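Local coordinates for protein 2-dehydro-3-deoxyphosphogluconate aldolase (Vibrio fischeri, PDB 3NZR) that belongs to the KDGP aldolase family of the TIM-barrel clan and folds as an alpha/beta barrel in which parallel strands alternate with surrounding helices, at residues Lys44-Asp48 and Val49-Val53; Glu61-Asn64 and Asn65-Val69; Gly193-Leu197 and Glu198-Glu202. All coordinates share one frame; numbering follows the deposited sequence.

Contact 1: Lys44-Asp48 and Val49-Val53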
loop_
_atom_site.group_PDB
_atom_site.type_symbol
_atom_site.label_atom_id
_atom_site.label_comp_id
_atom_site.label_asym_id
_atom_site.label_seq_id
_atom_site.Cartn_x
_atom_site.Cartn_y
_atom_site.Cartn_z
ATOM N N LYS A 44 -3.792 -19.685 7.101
ATOM C CA LYS A 44 -2.891 -20.339 8.040
ATOM C C LYS A 44 -3.185 -21.821 8.264
ATOM O O LYS A 44 -2.368 -22.520 8.879
ATOM C CB LYS A 44 -2.981 -19.687 9.427
ATOM C CG LYS A 44 -1.658 -19.764 10.221
ATOM C CD LYS A 44 -1.750 -18.914 11.499
ATOM C CE LYS A 44 -0.560 -19.184 12.427
ATOM N NZ LYS A 44 -0.903 -20.245 13.446
ATOM N N ASN A 45 -4.357 -22.264 7.871
ATOM C CA ASN A 45 -4.766 -23.638 8.069
ATOM C C ASN A 45 -4.270 -24.546 6.960
ATOM O O ASN A 45 -4.713 -25.659 6.837
ATOM C CB ASN A 45 -6.287 -23.735 8.136
ATOM C CG ASN A 45 -6.854 -23.230 9.429
ATOM O OD1 ASN A 45 -6.196 -23.171 10.417
ATOM N ND2 ASN A 45 -8.085 -22.837 9.398
ATOM N N TYR A 46 -3.407 -24.026 6.116
ATOM C CA TYR A 46 -2.918 -24.752 4.968
ATOM C C TYR A 46 -1.422 -24.547 4.836
ATOM O O TYR A 46 -0.915 -23.517 5.170
ATOM C CB TYR A 46 -3.596 -24.328 3.668
ATOM C CG TYR A 46 -5.055 -24.513 3.639
ATOM C CD1 TYR A 46 -5.621 -25.705 3.260
ATOM C CD2 TYR A 46 -5.892 -23.513 4.026
ATOM C CE1 TYR A 46 -6.990 -25.885 3.243
ATOM C CE2 TYR A 46 -7.251 -23.687 4.031
ATOM C CZ TYR A 46 -7.791 -24.883 3.646
ATOM O OH TYR A 46 -9.120 -25.019 3.677
ATOM N N PRO A 47 -0.745 -25.550 4.304
ATOM C CA PRO A 47 0.701 -25.591 4.161
ATOM C C PRO A 47 1.301 -24.765 3.050
ATOM O O PRO A 47 2.435 -24.364 3.137
ATOM C CB PRO A 47 0.933 -27.048 3.814
ATOM C CG PRO A 47 -0.223 -27.444 3.211
ATOM C CD PRO A 47 -1.338 -26.776 3.808
ATOM N N ASP A 48 0.554 -24.554 1.990
ATOM C CA ASP A 48 1.020 -23.736 0.895
ATOM C C ASP A 48 -0.122 -23.163 0.069
ATOM O O ASP A 48 -1.249 -23.531 0.270
ATOM C CB ASP A 48 2.015 -24.485 0.018
ATOM C CG ASP A 48 1.479 -25.749 -0.530
ATOM O OD1 ASP A 48 0.317 -25.858 -0.790
ATOM O OD2 ASP A 48 2.247 -26.674 -0.719
ATOM N N VAL A 49 0.210 -22.310 -0.888
ATOM C CA VAL A 49 -0.779 -21.594 -1.687
ATOM C C VAL A 49 -1.654 -22.578 -2.451
ATOM O O VAL A 49 -2.862 -22.427 -2.449
ATOM C CB VAL A 49 -0.121 -20.610 -2.678
ATOM C CG1 VAL A 49 -1.076 -20.150 -3.750
ATOM C CG2 VAL A 49 0.469 -19.444 -1.916
ATOM N N ASP A 50 -1.041 -23.569 -3.095
ATOM C CA ASP A 50 -1.789 -24.447 -3.979
ATOM C C ASP A 50 -2.770 -25.340 -3.238
ATOM O O ASP A 50 -3.869 -25.569 -3.698
ATOM C CB ASP A 50 -0.810 -25.310 -4.790
ATOM C CG ASP A 50 0.026 -24.472 -5.775
ATOM O OD1 ASP A 50 -0.432 -23.353 -6.197
ATOM O OD2 ASP A 50 1.141 -24.940 -6.137
ATOM N N THR A 51 -2.348 -25.827 -2.089
ATOM C CA THR A 51 -3.193 -26.624 -1.209
ATOM C C THR A 51 -4.404 -25.824 -0.718
ATOM O O THR A 51 -5.526 -26.318 -0.701
ATOM C CB THR A 51 -2.327 -27.142 -0.030
ATOM O OG1 THR A 51 -1.217 -27.914 -0.570
ATOM C CG2 THR A 51 -3.126 -28.023 0.963
ATOM N N ALA A 52 -4.179 -24.564 -0.350
ATOM C CA ALA A 52 -5.299 -23.661 0.053
ATOM C C ALA A 52 -6.221 -23.334 -1.171
ATOM O O ALA A 52 -7.434 -23.341 -1.079
ATOM C CB ALA A 52 -4.733 -22.406 0.651
ATOM N N VAL A 53 -5.638 -23.109 -2.338
ATOM C CA VAL A 53 -6.449 -22.750 -3.478
ATOM C C VAL A 53 -7.404 -23.907 -3.845
ATOM O O VAL A 53 -8.590 -23.670 -4.124
ATOM C CB VAL A 53 -5.586 -22.338 -4.658
ATOM C CG1 VAL A 53 -6.408 -22.268 -5.945
ATOM C CG2 VAL A 53 -4.843 -21.000 -4.371
#
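The ring of Y46 lies with one face against A52 in the first turn of helix 49-61. A52 CA stands 3.7 Å above the plane of the Y46 ring, displaced from the ring centre, a CH-pi contact. A52 CB packs beside it, 3.7 Å from Y46 CG. The Y46 ring runs on beside the helix, and its hydroxyl hydrogen-bonds D55 in the following turn. The other flat group, the carboxylate of D48, works through one oxygen. T51 OG1 donates to D48 OD1 at 2.6 Å, meeting it on the syn side but 27° out of the carboxylate plane. The amide of T51 reaches the same oxygen nearly along its C-O axis, with 3.0 Å between T51 N and D48 OD1. Chi1 of D48 (57°) sets CG between the backbone N and the carbonyl carbon, folding the acid back over the helix start; two bonds from T51 to one oxygen probably limit how far the carboxylate can turn. CG2 of T51, anti to the backbone N of that residue, touches the ring of P47, T51 CG2 lying 3.6 Å from P47 CD. The first main-chain helical bond runs from A52 N to D48 O, 3.2 Å. V49 and A52 also meet helix 79-89, which packs against this turn. D48 is thus the N-cap of helix 49-61, its side chain accepting from T51 three residues on, at the point where a barrel strand, 37-42, hands over to its following helix.

Contact 2: Glu61-Asn64 and Asn65-Val69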
loop_
_atom_site.group_PDB
_atom_site.type_symbol
_atom_site.label_atom_id
_atom_site.label_comp_id
_atom_site.label_asym_id
_atom_site.label_seq_id
_atom_site.Cartn_x
_atom_site.Cartn_y
_atom_site.Cartn_z
ATOM N N GLU A 61 -17.820 -23.627 -4.415
ATOM C CA GLU A 61 -18.889 -24.397 -5.072
ATOM C C GLU A 61 -20.198 -24.452 -4.309
ATOM O O GLU A 61 -21.270 -24.412 -4.906
ATOM C CB GLU A 61 -18.448 -25.828 -5.315
ATOM C CG GLU A 61 -17.252 -25.919 -6.204
ATOM C CD GLU A 61 -17.051 -27.321 -6.741
ATOM O OE1 GLU A 61 -16.688 -28.229 -5.940
ATOM O OE2 GLU A 61 -17.261 -27.499 -7.969
ATOM N N VAL A 62 -20.123 -24.573 -2.998
ATOM C CA VAL A 62 -21.318 -24.735 -2.197
ATOM C C VAL A 62 -21.864 -23.423 -1.685
ATOM O O VAL A 62 -22.827 -23.407 -0.937
ATOM C CB VAL A 62 -21.061 -25.712 -1.039
ATOM C CG1 VAL A 62 -20.648 -27.110 -1.625
ATOM C CG2 VAL A 62 -20.009 -25.159 -0.062
ATOM N N THR A 63 -21.240 -22.315 -2.063
ATOM C CA THR A 63 -21.630 -21.023 -1.551
ATOM C C THR A 63 -21.760 -19.960 -2.632
ATOM O O THR A 63 -21.787 -18.791 -2.305
ATOM C CB THR A 63 -20.546 -20.452 -0.570
ATOM O OG1 THR A 63 -19.360 -20.181 -1.310
ATOM C CG2 THR A 63 -20.243 -21.403 0.597
ATOM N N ASN A 64 -21.802 -20.368 -3.898
ATOM C CA ASN A 64 -21.831 -19.429 -5.043
ATOM C C ASN A 64 -20.757 -18.406 -4.950
ATOM O O ASN A 64 -20.977 -17.253 -5.235
ATOM C CB ASN A 64 -23.190 -18.763 -5.189
ATOM C CG ASN A 64 -24.273 -19.785 -5.533
ATOM O OD1 ASN A 64 -23.993 -20.774 -6.236
ATOM N ND2 ASN A 64 -25.473 -19.607 -4.964
ATOM N N ASN A 65 -19.583 -18.887 -4.581
ATOM C CA ASN A 65 -18.351 -18.076 -4.405
ATOM C C ASN A 65 -18.358 -17.046 -3.262
ATOM O O ASN A 65 -17.499 -16.160 -3.228
ATOM C CB ASN A 65 -17.918 -17.431 -5.711
ATOM C CG ASN A 65 -16.468 -17.051 -5.704
ATOM O OD1 ASN A 65 -15.628 -17.799 -5.228
ATOM N ND2 ASN A 65 -16.150 -15.872 -6.256
ATOM N N ALA A 66 -19.269 -17.211 -2.299
ATOM C CA ALA A 66 -19.328 -16.324 -1.156
ATOM C C ALA A 66 -18.241 -16.743 -0.156
ATOM O O ALA A 66 -18.537 -17.153 0.973
ATOM C CB ALA A 66 -20.722 -16.328 -0.518
ATOM N N VAL A 67 -16.978 -16.575 -0.540
ATOM C CA VAL A 67 -15.904 -17.013 0.301
ATOM C C VAL A 67 -15.070 -15.789 0.690
ATOM O O VAL A 67 -14.896 -14.857 -0.143
ATOM C CB VAL A 67 -15.039 -18.063 -0.451
ATOM C CG1 VAL A 67 -13.694 -18.243 0.218
ATOM C CG2 VAL A 67 -15.805 -19.391 -0.564
ATOM N N SER A 68 -14.527 -15.820 1.901
ATOM C CA SER A 68 -13.668 -14.770 2.388
ATOM C C SER A 68 -12.342 -15.362 2.726
ATOM O O SER A 68 -12.263 -16.195 3.581
ATOM C CB SER A 68 -14.335 -14.141 3.630
ATOM O OG SER A 68 -13.478 -13.198 4.254
ATOM N N VAL A 69 -11.279 -14.973 2.058
ATOM C CA VAL A 69 -9.952 -15.517 2.330
ATOM C C VAL A 69 -9.404 -14.705 3.493
ATOM O O VAL A 69 -9.342 -13.472 3.395
ATOM C CB VAL A 69 -8.996 -15.356 1.123
ATOM C CG1 VAL A 69 -7.620 -15.936 1.455
ATOM C CG2 VAL A 69 -9.629 -16.037 -0.093
#
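T63 packs against A66 and V67 across the tight turn that leads from helix 49-61 into strand 67-70, and N65, near its apex, sends its side chain the other way. T63, N64, N65 and A66 form this turn, a type I' beta turn in which N64 and N65 both adopt positive phi. It is closed by one backbone bond, A66 N to T63 O at 3.0 Å, in which the donor stands above the carbonyl plane, 60° out of it. T63 packs inside the bend. Its OG1 sits between the backbone N and the carbonyl carbon (chi1 66°), which brings T63 OG1 over the turn, 3.1 Å from A66 N; the main partner of this oxygen is the carbonyl of Y59, in the last turn of the helix. From the strand side, V67 CG2 comes to 3.7 Å from T63 OG1, while A66 CB lies 4.1 Å from T63 CB. The amide of N65 leads away from the turn. There OD1 accepts from the S60 hydroxyl and ND2 donates to the carbonyls of Q90 and S4, so both ends of this buried amide are engaged and its rotation is probably fixed. N64, on the outer side of the turn, sends its own amide to the hydroxyl of Y30. A66 then centres an inverse gamma turn, with a weak bond from V67 N to N65 O, before the extended strand begins. T63 faces A26 and Y30 of helix 23-32, V67 rests on Y59 of helix 49-61, and beyond the turn strand 67-70 runs between strands 37-42 and 93-94 of the parallel sheet.

Contact 3: Gly193-Leu197 and Glu198-Glu202. With MG (magnesium ion), chain F.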
loop_
_atom_site.group_PDB
_atom_site.type_symbol
_atom_site.label_atom_id
_atom_site.label_comp_id
_atom_site.label_asym_id
_atom_site.label_seq_id
_atom_site.Cartn_x
_atom_site.Cartn_y
_atom_site.Cartn_z
ATOM N N GLY A 193 -14.227 -8.563 16.319
ATOM C CA GLY A 193 -13.635 -8.838 17.606
ATOM C C GLY A 193 -14.644 -8.720 18.725
ATOM O O GLY A 193 -15.120 -7.602 18.978
ATOM N N GLY A 194 -15.020 -9.849 19.325
ATOM C CA GLY A 194 -15.911 -9.829 20.507
ATOM C C GLY A 194 -17.373 -9.647 20.208
ATOM O O GLY A 194 -18.167 -9.271 21.084
ATOM N N ILE A 195 -17.782 -9.883 18.972
ATOM C CA ILE A 195 -19.173 -9.734 18.645
ATOM C C ILE A 195 -19.840 -11.052 18.975
ATOM O O ILE A 195 -19.337 -12.148 18.624
ATOM C CB ILE A 195 -19.409 -9.411 17.183
ATOM C CG1 ILE A 195 -18.754 -8.081 16.777
ATOM C CG2 ILE A 195 -20.900 -9.485 16.814
ATOM C CD1 ILE A 195 -19.083 -7.787 15.295
ATOM N N ASP A 196 -20.953 -10.949 19.722
ATOM C CA ASP A 196 -21.733 -12.151 20.039
ATOM C C ASP A 196 -23.213 -11.869 19.862
ATOM O O ASP A 196 -23.559 -10.770 19.545
ATOM C CB ASP A 196 -21.338 -12.752 21.403
ATOM C CG ASP A 196 -21.638 -11.839 22.638
ATOM O OD1 ASP A 196 -22.491 -10.923 22.587
ATOM O OD2 ASP A 196 -20.971 -12.075 23.683
ATOM N N LEU A 197 -24.100 -12.859 20.031
ATOM C CA LEU A 197 -25.532 -12.645 19.830
ATOM C C LEU A 197 -26.148 -11.634 20.763
ATOM O O LEU A 197 -27.234 -11.127 20.494
ATOM C CB LEU A 197 -26.337 -13.956 19.976
ATOM C CG LEU A 197 -26.011 -15.120 19.058
ATOM C CD1 LEU A 197 -27.074 -16.228 19.200
ATOM C CD2 LEU A 197 -25.959 -14.633 17.611
ATOM N N GLU A 198 -25.499 -11.339 21.867
ATOM C CA GLU A 198 -26.111 -10.444 22.852
ATOM C C GLU A 198 -25.742 -9.005 22.598
ATOM O O GLU A 198 -26.480 -8.132 22.980
ATOM C CB GLU A 198 -25.684 -10.823 24.287
ATOM C CG GLU A 198 -26.294 -12.117 24.749
ATOM C CD GLU A 198 -25.604 -13.316 24.155
ATOM O OE1 GLU A 198 -24.379 -13.263 23.792
ATOM O OE2 GLU A 198 -26.314 -14.320 24.053
ATOM N N ASN A 199 -24.589 -8.760 21.963
ATOM C CA ASN A 199 -24.208 -7.375 21.628
ATOM C C ASN A 199 -24.298 -7.003 20.131
ATOM O O ASN A 199 -23.983 -5.897 19.776
ATOM C CB ASN A 199 -22.803 -7.039 22.151
ATOM C CG ASN A 199 -21.712 -7.902 21.529
ATOM O OD1 ASN A 199 -21.859 -8.467 20.421
ATOM N ND2 ASN A 199 -20.603 -8.018 22.253
ATOM N N TYR A 200 -24.691 -7.936 19.283
ATOM C CA TYR A 200 -24.729 -7.745 17.823
ATOM C C TYR A 200 -25.636 -6.566 17.510
ATOM O O TYR A 200 -25.301 -5.678 16.755
ATOM C CB TYR A 200 -25.307 -8.992 17.110
ATOM C CG TYR A 200 -25.432 -8.840 15.640
ATOM C CD1 TYR A 200 -24.267 -8.803 14.805
ATOM C CD2 TYR A 200 -26.666 -8.747 15.039
ATOM C CE1 TYR A 200 -24.392 -8.697 13.437
ATOM C CE2 TYR A 200 -26.801 -8.600 13.674
ATOM C CZ TYR A 200 -25.661 -8.570 12.856
ATOM O OH TYR A 200 -25.818 -8.449 11.486
ATOM N N GLU A 201 -26.812 -6.578 18.068
ATOM C CA GLU A 201 -27.760 -5.509 17.739
ATOM C C GLU A 201 -27.231 -4.118 18.093
ATOM O O GLU A 201 -27.295 -3.224 17.277
ATOM C CB GLU A 201 -29.132 -5.784 18.342
ATOM C CG GLU A 201 -29.869 -6.910 17.593
ATOM C CD GLU A 201 -30.966 -7.641 18.428
ATOM O OE1 GLU A 201 -32.061 -7.831 17.881
ATOM O OE2 GLU A 201 -30.722 -8.059 19.592
ATOM N N GLU A 202 -26.684 -3.954 19.282
ATOM C CA GLU A 202 -26.251 -2.630 19.727
ATOM C C GLU A 202 -25.044 -2.140 18.916
ATOM O O GLU A 202 -24.949 -0.981 18.617
ATOM C CB GLU A 202 -25.907 -2.636 21.220
ATOM C CG GLU A 202 -26.022 -1.278 21.882
ATOM C CD GLU A 202 -25.732 -1.328 23.381
ATOM O OE1 GLU A 202 -26.003 -2.361 24.020
ATOM O OE2 GLU A 202 -25.225 -0.319 23.928
HETATM MG MG MG F . -21.034 -11.279 25.656
HETATM O O HOH W 1 -22.019 -9.677 24.866
HETATM O O HOH W 2 -27.860 -8.425 20.213
HETATM O O HOH W 3 -23.237 -15.251 21.887
HETATM O O HOH W 4 -22.875 -12.556 25.995
HETATM O O HOH W 5 -20.146 -12.836 26.533
HETATM O O HOH W 6 -21.343 -10.592 27.675
HETATM O O HOH W 7 -19.359 -10.411 25.474
#
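D196 divides its carboxylate between a magnesium ion and the amides of E198 and N199. D196 OD2 binds the metal at 2.1 Å, and five waters complete the shell. D196 OD1 receives N199 N almost head-on and E198 N from above the carboxylate plane, 44° out of it; a metal-bound water donates to it as well. E198 OE1 comes within 3.2 Å of D196 OD1, the carboxylate planes 75° apart. These like charges are probably eased by the cation and by another of its waters, which donates to OE1. The bond from E198 N to D196 OD1 makes an Asx turn where the loop after strand 188-191 approaches helix 200-209 of the alpha/beta barrel, and just ahead of that helix D196 and N199 exchange side chain-to-backbone bonds. N199 returns the bond through its amide: N199 OD1 accepts from D196 N at 2.7 Å, almost straight at 172°. On its other branch, N199 ND2 donates to G194 O at 3.0 Å, in the carbonyl plane. Apolar packing is added by I195 CG2, which meets the edge of the Y200 ring in its plane, 4.0 Å from Y200 CD1. L197 and Y200 pack on L239 of helix 233-247, and the Y200 hydroxyl bonds T243.

Overall arrangement
The three contacts are local bends at junctions between strands and helices of one barrel. Contacts 1 and 2 are linked by helix 49-61, which starts in the first and ends just before the turn of the second; their centres are 16 Å apart and their nearest atoms about 7 Å. Contact 3 lies across the chain's centre from contact 1, centre to centre 31 Å, and 24 Å from the centre of contact 2. Contacts 1 and 3 both lead from a strand into a helix, whereas contact 2 leads from a helix into a strand. D196 of contact 3 binds its own magnesium ion; the N64 side chain of contact 2 lies about 12 Å from a different one.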